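Transcriptional regulator, MerR family (Bacillus thuringiensis serovar konkukian, PDB 3GPV) probably binds DNA as a dimeric MerR-family transcription factor, pairing an N-terminal winged helix-turn-helix domain with a long C-terminal coiled-coil helix. Local coordinates at the interface of chains A and B. Residues are numbered along the deposited sequence; one frame, centred on the assembly and turned at random. Chains: chain A/B, Transcriptional regulator, MerR family.

Contact 1: the interface of chains A and B. Residues chain A 68, 72, 103-104, 107-108, 111; chain B 111, 114-115, 117-118, 121.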
# COMPACT_ATOMS: atom_id res chain seq x y z
N CYS A 68 2.95 2.80 -11.32
CA CYS A 68 1.53 2.90 -11.03
C CYS A 68 1.01 1.58 -10.44
O CYS A 68 0.37 1.55 -9.39
CB CYS A 68 0.77 3.21 -12.31
SG CYS A 68 -1.01 3.29 -12.07
N THR A 72 -0.08 0.59 -6.55
CA THR A 72 -1.48 0.25 -6.33
C THR A 72 -1.59 -1.20 -5.88
O THR A 72 -2.64 -1.82 -6.04
CB THR A 72 -2.36 0.52 -7.58
OG1 THR A 72 -1.77 -0.08 -8.74
CG2 THR A 72 -2.51 2.00 -7.80
N GLN A 103 -7.39 -4.18 -12.36
CA GLN A 103 -6.68 -3.25 -11.49
C GLN A 103 -7.53 -2.01 -11.20
O GLN A 103 -7.45 -1.43 -10.11
CB GLN A 103 -5.33 -2.83 -12.09
CG GLN A 103 -4.42 -2.12 -11.09
CD GLN A 103 -4.03 -3.00 -9.91
OE1 GLN A 103 -4.59 -4.07 -9.71
NE2 GLN A 103 -3.07 -2.54 -9.11
N GLU A 104 -8.35 -1.59 -12.16
CA GLU A 104 -9.23 -0.44 -11.96
C GLU A 104 -10.20 -0.85 -10.83
O GLU A 104 -10.45 -0.11 -9.86
CB GLU A 104 -10.00 -0.13 -13.25
CG GLU A 104 -11.06 0.96 -13.08
CD GLU A 104 -11.96 1.18 -14.32
OE1 GLU A 104 -12.40 0.19 -14.95
OE2 GLU A 104 -12.25 2.35 -14.64
N VAL A 107 -8.35 -0.77 -7.66
CA VAL A 107 -8.01 0.55 -7.18
C VAL A 107 -9.25 1.28 -6.64
O VAL A 107 -9.16 2.02 -5.67
CB VAL A 107 -7.26 1.37 -8.26
CG1 VAL A 107 -6.97 2.77 -7.75
CG2 VAL A 107 -5.93 0.70 -8.61
N LEU A 108 -10.40 1.05 -7.27
CA LEU A 108 -11.62 1.66 -6.79
C LEU A 108 -11.88 1.13 -5.36
O LEU A 108 -12.29 1.87 -4.48
CB LEU A 108 -12.78 1.33 -7.73
CG LEU A 108 -12.76 2.12 -9.05
CD1 LEU A 108 -13.71 1.51 -10.04
CD2 LEU A 108 -13.14 3.57 -8.78
N ILE A 111 -9.53 2.90 -2.87
CA ILE A 111 -10.04 4.24 -2.57
C ILE A 111 -11.19 4.10 -1.56
O ILE A 111 -11.24 4.80 -0.55
CB ILE A 111 -10.60 4.91 -3.82
CG1 ILE A 111 -9.47 5.18 -4.83
CG2 ILE A 111 -11.32 6.19 -3.43
CD1 ILE A 111 -8.40 6.13 -4.31
N ILE B 111 -5.06 9.19 -0.88
CA ILE B 111 -6.25 9.11 -1.72
C ILE B 111 -5.97 9.86 -3.03
O ILE B 111 -6.28 9.39 -4.12
CB ILE B 111 -7.50 9.76 -1.03
CG1 ILE B 111 -8.10 8.80 0.01
CG2 ILE B 111 -8.59 10.04 -2.05
CD1 ILE B 111 -7.22 8.49 1.11
N THR B 114 -3.73 7.92 -5.20
CA THR B 114 -4.43 6.74 -5.73
C THR B 114 -5.38 7.15 -6.84
O THR B 114 -5.53 6.44 -7.84
CB THR B 114 -5.19 5.99 -4.61
OG1 THR B 114 -4.28 5.64 -3.57
CG2 THR B 114 -5.79 4.70 -5.16
N GLU B 115 -6.02 8.31 -6.69
CA GLU B 115 -6.90 8.79 -7.74
C GLU B 115 -6.03 9.03 -9.00
O GLU B 115 -6.44 8.73 -10.13
CB GLU B 115 -7.58 10.09 -7.32
CG GLU B 115 -8.62 9.93 -6.23
CD GLU B 115 -9.95 9.39 -6.75
OE1 GLU B 115 -10.06 9.01 -7.94
OE2 GLU B 115 -10.90 9.34 -5.95
N ASN B 117 -3.32 7.49 -9.84
CA ASN B 117 -2.97 6.20 -10.41
C ASN B 117 -4.17 5.62 -11.14
O ASN B 117 -4.02 5.05 -12.23
CB ASN B 117 -2.46 5.25 -9.31
CG ASN B 117 -1.01 5.57 -8.91
OD1 ASN B 117 -0.20 5.81 -9.78
ND2 ASN B 117 -0.71 5.58 -7.63
N LEU B 118 -5.36 5.80 -10.57
CA LEU B 118 -6.59 5.31 -11.19
C LEU B 118 -6.73 5.92 -12.59
O LEU B 118 -7.18 5.26 -13.53
CB LEU B 118 -7.80 5.72 -10.34
CG LEU B 118 -9.17 5.31 -10.90
CD1 LEU B 118 -9.25 3.78 -11.10
CD2 LEU B 118 -10.26 5.77 -9.94
N ILE B 121 -4.41 4.06 -15.06
CA ILE B 121 -4.95 2.75 -15.43
C ILE B 121 -6.09 2.92 -16.43
O ILE B 121 -6.20 2.15 -17.37
CB ILE B 121 -5.52 1.95 -14.21
CG1 ILE B 121 -4.40 1.33 -13.37
CG2 ILE B 121 -6.39 0.80 -14.69
CD1 ILE B 121 -3.61 2.29 -12.63
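Two long helices, A 93-127 and B 93-128, pack here as part of the coiled-coil dimer interface typical of MerR regulators, with helix A 57-70 and the turn after it resting on the partner helix. The tight part is apolar. B:Leu118 is deeply engaged, hiding 70 Å² of its surface; CG anti to the backbone N (chi1 178°) carries the branch over chain A, and the rotation at chi2 (58°) parts the methyls. CD2 meets CD2 of A:Leu108 at 3.8 Å, the two side chains crossing at about a right angle, while CD1 lies 3.9 Å from the aliphatic CG of A:Glu104. CG2 of B:Ile121 reaches CB of the same glutamate at 4.0 Å. B:Thr114 turns its methyl, not its hydroxyl, across the interface: CG2 is anti to the backbone N and stands 3.4 Å from CG1 of A:Val107, a close fit. A:Ile111, hiding 69 Å², brings CG1 to 3.7 Å from the same methyl CG2 of B:Thr114, the side chains passing in opposite directions.

A second flank is more polar and less buried, at 21-28 Å² each for A:Cys68, A:Thr72 and B:Asn117. CG2 of A:Thr72 touches CB of B:Asn117 at 3.6 Å, and the A:Cys68 thiol makes at most a weak hydrogen bond to B:Asn117 OD1. Firm bonds run within chain A: A:Thr72 OG1 donates to the carbonyl O of A:Cys68 (2.8 Å) from above the carbonyl plane, and receives NE2 of A:Gln103 (2.8 Å, 151° at H), lying nearly in that amide's plane. The loose side is at A:Gln103 (6 Å²) and B:Ile111 (11 Å²), only lightly engaged. The site joins the two long helices and ties the turn at A:Thr72 to its own long helix, coupling the dimer seam to the N-terminal region.

Contact 2: the interface of chains A and B. Residues chain A 65, 82, 86, 93, 96-97, 100-101; chain B 120-121, 124-125, 128.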
# COMPACT_ATOMS: atom_id res chain seq x y z
N MSE A 65 3.72 3.16 -15.88
CA MSE A 65 2.75 2.13 -15.53
C MSE A 65 3.29 1.18 -14.48
O MSE A 65 2.58 0.79 -13.57
CB MSE A 65 2.27 1.37 -16.77
CG MSE A 65 1.20 0.33 -16.43
SE MSE A 65 -0.41 1.13 -15.60
CE MSE A 65 -0.95 2.08 -17.21
N PHE A 82 2.71 -8.52 -17.10
CA PHE A 82 2.09 -7.46 -17.90
C PHE A 82 3.10 -6.90 -18.90
O PHE A 82 2.78 -6.66 -20.06
CB PHE A 82 1.58 -6.33 -16.98
CG PHE A 82 1.20 -5.08 -17.72
CD1 PHE A 82 0.05 -5.03 -18.50
CD2 PHE A 82 2.01 -3.95 -17.66
CE1 PHE A 82 -0.27 -3.88 -19.21
CE2 PHE A 82 1.70 -2.80 -18.37
CZ PHE A 82 0.56 -2.76 -19.15
N SER A 86 2.99 -6.97 -23.07
CA SER A 86 3.08 -5.74 -23.84
C SER A 86 4.07 -5.82 -24.99
O SER A 86 3.84 -5.27 -26.05
CB SER A 86 3.47 -4.58 -22.94
OG SER A 86 2.52 -4.41 -21.92
N ILE A 93 -3.41 -8.24 -26.28
CA ILE A 93 -4.25 -7.08 -26.00
C ILE A 93 -5.43 -7.42 -25.07
O ILE A 93 -5.76 -6.63 -24.18
CB ILE A 93 -4.76 -6.46 -27.31
CG1 ILE A 93 -5.44 -5.11 -27.01
CG2 ILE A 93 -5.73 -7.41 -28.01
CD1 ILE A 93 -4.47 -4.01 -26.67
N ARG A 96 -4.14 -8.05 -21.47
CA ARG A 96 -3.77 -6.80 -20.83
C ARG A 96 -4.99 -5.98 -20.43
O ARG A 96 -5.06 -5.49 -19.31
CB ARG A 96 -2.83 -6.02 -21.76
CG ARG A 96 -1.42 -6.65 -21.82
CD ARG A 96 -0.49 -5.89 -22.77
NE ARG A 96 -0.68 -6.27 -24.17
CZ ARG A 96 -0.78 -5.41 -25.17
NH1 ARG A 96 -0.72 -4.10 -24.94
NH2 ARG A 96 -0.92 -5.84 -26.42
N LEU A 97 -5.96 -5.85 -21.33
CA LEU A 97 -7.19 -5.11 -21.03
C LEU A 97 -7.82 -5.69 -19.77
O LEU A 97 -8.19 -4.97 -18.85
CB LEU A 97 -8.16 -5.24 -22.20
CG LEU A 97 -9.49 -4.51 -22.07
CD1 LEU A 97 -9.23 -3.03 -21.91
CD2 LEU A 97 -10.33 -4.76 -23.31
N MSE A 100 -5.92 -4.63 -16.71
CA MSE A 100 -6.15 -3.25 -16.33
C MSE A 100 -7.52 -3.06 -15.75
O MSE A 100 -7.67 -2.34 -14.77
CB MSE A 100 -5.95 -2.30 -17.52
CG MSE A 100 -4.55 -2.12 -17.94
SE MSE A 100 -3.43 -1.25 -16.61
CE MSE A 100 -2.64 -2.90 -15.96
N LYS A 101 -8.52 -3.71 -16.34
CA LYS A 101 -9.88 -3.59 -15.83
C LYS A 101 -9.89 -4.15 -14.42
O LYS A 101 -10.52 -3.58 -13.54
CB LYS A 101 -10.87 -4.34 -16.72
CG LYS A 101 -11.09 -3.64 -18.05
CD LYS A 101 -12.29 -4.21 -18.76
CE LYS A 101 -12.56 -3.50 -20.08
NZ LYS A 101 -13.84 -3.98 -20.69
N LYS B 120 -4.30 6.86 -14.59
CA LYS B 120 -3.35 6.23 -15.49
C LYS B 120 -3.87 4.87 -15.98
O LYS B 120 -3.79 4.57 -17.16
CB LYS B 120 -2.00 6.08 -14.79
CG LYS B 120 -1.34 7.42 -14.50
CD LYS B 120 -0.14 7.26 -13.59
CE LYS B 120 0.57 8.58 -13.37
NZ LYS B 120 1.70 8.42 -12.43
N ILE B 121 -4.41 4.06 -15.06
CA ILE B 121 -4.95 2.75 -15.43
C ILE B 121 -6.09 2.92 -16.43
O ILE B 121 -6.20 2.15 -17.37
CB ILE B 121 -5.52 1.95 -14.21
CG1 ILE B 121 -4.40 1.33 -13.37
CG2 ILE B 121 -6.39 0.80 -14.69
CD1 ILE B 121 -3.61 2.29 -12.63
N LYS B 124 -4.96 3.75 -19.91
CA LYS B 124 -4.44 2.56 -20.56
C LYS B 124 -5.61 1.73 -21.08
O LYS B 124 -5.53 1.13 -22.15
CB LYS B 124 -3.62 1.74 -19.57
CG LYS B 124 -2.92 0.53 -20.17
CD LYS B 124 -1.92 0.92 -21.26
CE LYS B 124 -0.78 1.73 -20.68
NZ LYS B 124 0.23 2.10 -21.70
N ILE B 125 -6.70 1.72 -20.32
CA ILE B 125 -7.88 0.98 -20.72
C ILE B 125 -8.45 1.58 -22.00
O ILE B 125 -8.76 0.86 -22.95
CB ILE B 125 -8.96 0.99 -19.60
CG1 ILE B 125 -8.50 0.09 -18.45
CG2 ILE B 125 -10.31 0.54 -20.16
CD1 ILE B 125 -9.35 0.17 -17.21
N TYR B 128 -6.19 0.58 -24.92
CA TYR B 128 -6.36 -0.81 -25.33
C TYR B 128 -7.64 -1.04 -26.12
O TYR B 128 -7.72 -1.97 -26.92
CB TYR B 128 -6.34 -1.75 -24.13
CG TYR B 128 -4.99 -1.88 -23.45
CD1 TYR B 128 -3.81 -1.60 -24.14
CD2 TYR B 128 -4.90 -2.32 -22.14
CE1 TYR B 128 -2.57 -1.76 -23.54
CE2 TYR B 128 -3.66 -2.49 -21.53
CZ TYR B 128 -2.50 -2.22 -22.23
OH TYR B 128 -1.28 -2.41 -21.63
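This is an apolar interface between the C-terminal part of one long helix and helices 57-70, 76-88 and the first turns of 93-127 of chain A, and it fastens the end of chain B onto chain A within the dimer. B:Tyr128 is the main insert, hiding 134 Å² of its surface. Its CG lies anti to the carbonyl carbon (chi1 -70°), and the ring passes among side chains of helices A 93-127 and A 76-88. Ring atom CD1 meets CD1 of A:Ile93 at 3.6 Å, while CE2, across the ring from CD1, approaches CB of A:Arg96 at 3.6 Å and CG of A:Met100 at 3.7 Å. NH1 of A:Arg96 lies 3.3 Å from CE1 of B:Tyr128, with the guanidinium and ring planes 85° apart, so the two groups are not stacked. The hydroxyl tip points toward A:Phe82, whose ring has A:Ser86 OG on one face and A:Met100 CE on the other.

One turn back, B:Lys124 works through its aliphatic chain. Bent at chi2 and chi3, it brings CE to 3.5 Å from the selenomethionine methyl CE of A:Met65, a close contact. B:Ile125 packs CG1 against CB of selenomethionine A:Met100 at 3.6 Å. No polar pair bonds across this patch; A:Ser86 OG bonds instead to the carbonyl O of A:Phe82 in its own chain (2.9 Å). Apolar burial appears to hold the end of helix B 93-128 against the start of A 93-127 and the helices 57-70 and 76-88 before it.

The C-alpha centres of contact 1 and contact 2 lie about 13 Å apart, and B:Ile121 belongs to both. The two sites are successive stretches of one seam: helix B 93-128 crosses helix A 93-127 antiparallel, so higher residue numbers in chain B meet lower ones in chain A from contact 1 to contact 2. Helix A 57-70 also serves both, through A:Cys68 and A:Met65. Two-fold symmetry repeats the pair with chains exchanged. Two neighbouring patches sharing B:Ile121 may let the relative placement of the two probable DNA-binding domains depend on the dimer's long helices.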